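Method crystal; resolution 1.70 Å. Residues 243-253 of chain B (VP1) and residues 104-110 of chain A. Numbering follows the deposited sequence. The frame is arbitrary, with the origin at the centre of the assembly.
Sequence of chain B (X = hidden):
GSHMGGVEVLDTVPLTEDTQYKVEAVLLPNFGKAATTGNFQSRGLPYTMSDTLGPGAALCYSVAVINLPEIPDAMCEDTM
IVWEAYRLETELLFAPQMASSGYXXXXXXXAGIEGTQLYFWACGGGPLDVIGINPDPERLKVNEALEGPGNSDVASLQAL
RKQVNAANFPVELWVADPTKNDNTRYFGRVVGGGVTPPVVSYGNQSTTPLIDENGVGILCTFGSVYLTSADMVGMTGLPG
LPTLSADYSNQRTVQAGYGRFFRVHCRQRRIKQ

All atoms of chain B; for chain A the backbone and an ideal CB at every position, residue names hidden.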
# COMPACT_ATOMS: atom_id res chain seq x y z
N THR B 243 9.35 8.94 -26.39
CA THR B 243 9.90 7.81 -25.68
C THR B 243 8.84 6.73 -25.49
O THR B 243 7.71 6.87 -25.94
CB THR B 243 10.61 8.24 -24.37
OG1 THR B 243 11.38 7.16 -23.83
CG2 THR B 243 9.64 8.76 -23.34
N LEU B 244 9.24 5.66 -24.82
CA LEU B 244 8.40 4.49 -24.61
C LEU B 244 7.87 3.90 -25.92
O LEU B 244 6.75 3.39 -25.98
CB LEU B 244 7.28 4.77 -23.61
CG LEU B 244 7.72 5.03 -22.18
CD1 LEU B 244 6.52 5.54 -21.39
CD2 LEU B 244 8.35 3.82 -21.52
N SER B 245 8.71 3.92 -26.94
CA SER B 245 8.40 3.36 -28.23
C SER B 245 9.72 2.78 -28.77
O SER B 245 10.79 3.29 -28.45
CB SER B 245 7.86 4.47 -29.16
OG SER B 245 7.26 3.92 -30.29
N ALA B 246 9.61 1.71 -29.55
CA ALA B 246 10.74 0.91 -30.03
C ALA B 246 11.88 1.76 -30.62
O ALA B 246 13.05 1.54 -30.30
CB ALA B 246 10.27 -0.09 -31.06
N ASP B 247 11.55 2.74 -31.46
CA ASP B 247 12.59 3.52 -32.17
C ASP B 247 13.48 4.38 -31.26
O ASP B 247 14.56 4.83 -31.69
CB ASP B 247 11.96 4.43 -33.23
CG ASP B 247 11.39 3.68 -34.42
OD1 ASP B 247 11.58 2.46 -34.57
OD2 ASP B 247 10.75 4.34 -35.24
N TYR B 248 13.06 4.61 -30.01
CA TYR B 248 13.79 5.47 -29.09
C TYR B 248 14.35 4.75 -27.88
O TYR B 248 14.78 5.38 -26.91
CB TYR B 248 12.90 6.66 -28.67
CG TYR B 248 12.07 7.15 -29.84
CD1 TYR B 248 12.66 7.79 -30.90
CD2 TYR B 248 10.69 6.92 -29.89
CE1 TYR B 248 11.92 8.19 -32.00
CE2 TYR B 248 9.94 7.32 -30.98
CZ TYR B 248 10.56 7.97 -32.03
OH TYR B 248 9.83 8.38 -33.13
N SER B 249 14.40 3.42 -27.94
CA SER B 249 14.89 2.64 -26.82
C SER B 249 16.37 2.91 -26.57
O SER B 249 16.85 2.74 -25.46
CB SER B 249 14.67 1.15 -27.05
OG SER B 249 15.30 0.68 -28.21
N ASN B 250 17.10 3.33 -27.63
CA ASN B 250 18.51 3.63 -27.46
C ASN B 250 18.78 4.96 -26.73
O ASN B 250 19.97 5.31 -26.52
CB ASN B 250 19.26 3.59 -28.80
CG ASN B 250 18.89 4.74 -29.74
OD1 ASN B 250 17.98 5.51 -29.48
ND2 ASN B 250 19.60 4.82 -30.87
N GLN B 251 17.73 5.67 -26.35
CA GLN B 251 17.87 6.88 -25.50
C GLN B 251 17.43 6.68 -24.04
O GLN B 251 17.70 7.55 -23.20
CB GLN B 251 17.12 8.05 -26.11
CG GLN B 251 17.67 8.50 -27.46
CD GLN B 251 16.84 9.60 -28.09
OE1 GLN B 251 15.77 9.92 -27.61
NE2 GLN B 251 17.34 10.17 -29.19
N ARG B 252 16.83 5.53 -23.71
CA ARG B 252 16.37 5.32 -22.34
C ARG B 252 17.57 5.34 -21.40
O ARG B 252 18.63 4.72 -21.69
CB ARG B 252 15.61 4.00 -22.20
CG ARG B 252 14.35 3.87 -23.03
CD ARG B 252 13.23 4.75 -22.51
NE ARG B 252 12.68 4.22 -21.25
CZ ARG B 252 11.80 4.88 -20.51
NH1 ARG B 252 11.36 6.07 -20.91
NH2 ARG B 252 11.38 4.36 -19.36
N THR B 253 17.40 6.06 -20.30
CA THR B 253 18.46 6.38 -19.38
C THR B 253 18.02 6.10 -17.95
O THR B 253 16.86 6.31 -17.61
CB THR B 253 18.76 7.87 -19.59
OG1 THR B 253 19.39 8.03 -20.90
CG2 THR B 253 19.63 8.40 -18.57
N UNK A 104 11.44 -4.90 -23.91
CA UNK A 104 10.11 -5.01 -24.52
C UNK A 104 9.98 -3.96 -25.61
O UNK A 104 9.92 -2.74 -25.33
CB UNK A 104 9.00 -4.84 -23.48
N UNK A 105 9.88 -4.42 -26.84
CA UNK A 105 9.79 -3.48 -27.98
C UNK A 105 8.58 -2.55 -27.89
O UNK A 105 8.70 -1.36 -28.22
CB UNK A 105 9.73 -4.26 -29.29
N UNK A 106 7.44 -3.09 -27.46
CA UNK A 106 6.15 -2.34 -27.46
C UNK A 106 6.21 -1.04 -26.64
O UNK A 106 5.56 -0.04 -26.97
CB UNK A 106 5.03 -3.23 -26.90
N UNK A 107 7.00 -1.07 -25.58
CA UNK A 107 7.19 0.10 -24.70
C UNK A 107 8.58 0.71 -24.83
O UNK A 107 8.96 1.59 -24.05
CB UNK A 107 6.95 -0.29 -23.24
N UNK A 108 9.36 0.26 -25.80
CA UNK A 108 10.70 0.77 -26.04
C UNK A 108 11.60 0.89 -24.82
O UNK A 108 12.30 1.90 -24.67
CB UNK A 108 10.59 2.15 -26.70
N UNK A 109 11.61 -0.12 -23.97
CA UNK A 109 12.37 -0.01 -22.74
C UNK A 109 12.66 -1.36 -22.16
O UNK A 109 12.27 -2.39 -22.73
CB UNK A 109 11.62 0.85 -21.72
N UNK A 110 13.42 -1.40 -21.08
CA UNK A 110 13.72 -2.68 -20.44
C UNK A 110 12.44 -3.36 -19.98
O UNK A 110 11.45 -2.70 -19.60
CB UNK A 110 14.67 -2.48 -19.26

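Chain A meets this loop of chain B as a tight turn, and most of what passes between them involves backbone atoms, so few positions are dictated by side-chain chemistry alone.

At position 104 the ideal CB has nothing of chain B within 5.5 Å, and the extended backbone (phi/psi -111/114) accepts almost any residue. The backbone closes the two arms of the turn whatever the side chain, N of position 104 donating to O of position 109 at 2.9 Å. The deposited residue is Gln A104, whose side chain runs clear of chain B and offers its OE1 to the side chain at position 107.

Position 105 points sideways, its ideal CB 4.6 Å from Ala B246 CB. Only that small methyl lies nearby, so either alanine or a long, flexible polar chain could be accommodated. It is Arg A105, whose side chain comes no nearer to the loop than 4.5 Å, from Arg A105 CB to Ala B246 CB, and whose NH2 is hydrogen-bonded elsewhere in the structure. Its carbonyl does the more specific work: water 1 donates to Arg A105 O (3.1 Å) and accepts from Ala B246 N (2.9 Å), bridging two groups whose direct approach, 3.5 Å between Arg A105 O and Ala B246 N, has too poor an angle for a hydrogen bond.

Position 106 directs its CB away from chain B, with nothing of the loop within 5.5 Å; small or polar residues would suit, and chain B does not choose among them. Ala A106 is found there.

At 107 the CB again points away, and its nearest neighbour in chain B is Leu B244 O at 4.6 Å. Selection should therefore come from the turn, where phi/psi of -110/8 is comfortable for asparagine, aspartate or serine. The residue is Asn A107, and its ND2 donates to Gln A104 OE1 at 3.0 Å, bracing the turn from within. Its backbone faces Leu B244 closely: Leu B244 CA approaches Asn A107 O at 3.0 Å in a CA-H...O contact, and Asn A107 CA lies 3.6 Å from Leu B244 O in another.

Position 108 is the most restrictive. An ideal CB would point toward chain B and fall 2.1 Å from Ser B245 O, a clash, and 3.0 Å from Ala B246 N; the positive phi (48°) independently favours glycine. Gly A108 lets its CA come within 3.5 Å of Ser B245 O, a CA-H...O contact. Its carbonyl is also used, as water 2 donates to Gly A108 O (2.7 Å) and accepts from Ser B245 N (3.3 Å).

Position 109 also points toward chain B, its ideal CB 3.6 Å from Arg B252 NE and 4.4 Å from Leu B244 CD2. A guanidinium donor beside a leucine methyl calls for a short side chain with an acceptor; serine or threonine would serve, threonine adding a methyl. Thr A109 answers both: Arg B252 NE donates to Thr A109 OG1 at 2.9 Å (149°), near the guanidinium plane, while Thr A109 CG2 packs 4.1 Å from Leu B244 CD2. Water 3 lies 2.7 Å from Thr A109 OG1 and accepts a weak bond from Arg B252 NH2 at 3.3 Å.

Position 110 points sideways beyond the loop's reach, leaving the choice open; it is Leu A110.

Chain A (104-110) QRANGTL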
# COMPACT_ATOMS: atom_id res chain seq x y z
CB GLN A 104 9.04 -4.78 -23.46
CG GLN A 104 7.61 -4.84 -23.99
CD GLN A 104 6.57 -4.42 -22.97
OE1 GLN A 104 6.81 -3.59 -22.08
NE2 GLN A 104 5.39 -4.97 -23.11
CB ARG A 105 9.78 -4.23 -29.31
CG ARG A 105 11.11 -4.86 -29.64
CD ARG A 105 11.19 -5.20 -31.12
NE ARG A 105 12.50 -5.80 -31.40
CZ ARG A 105 12.76 -7.10 -31.53
NH1 ARG A 105 14.00 -7.48 -31.78
NH2 ARG A 105 11.80 -8.03 -31.44
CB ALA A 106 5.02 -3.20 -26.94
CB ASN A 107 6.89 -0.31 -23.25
CG ASN A 107 5.41 -0.27 -22.92
OD1 ASN A 107 4.72 0.71 -23.20
ND2 ASN A 107 4.91 -1.32 -22.29
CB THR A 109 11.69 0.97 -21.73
OG1 THR A 109 12.64 1.41 -20.76
CG2 THR A 109 10.47 0.33 -21.05
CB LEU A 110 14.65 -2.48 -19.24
CG LEU A 110 15.99 -1.91 -19.56
CD1 LEU A 110 16.80 -1.68 -18.30
CD2 LEU A 110 16.78 -2.77 -20.55
O HOH W 1 7.08 0.48 -30.07
O HOH W 2 11.76 4.30 -25.85
O HOH W 3 11.92 1.31 -18.13
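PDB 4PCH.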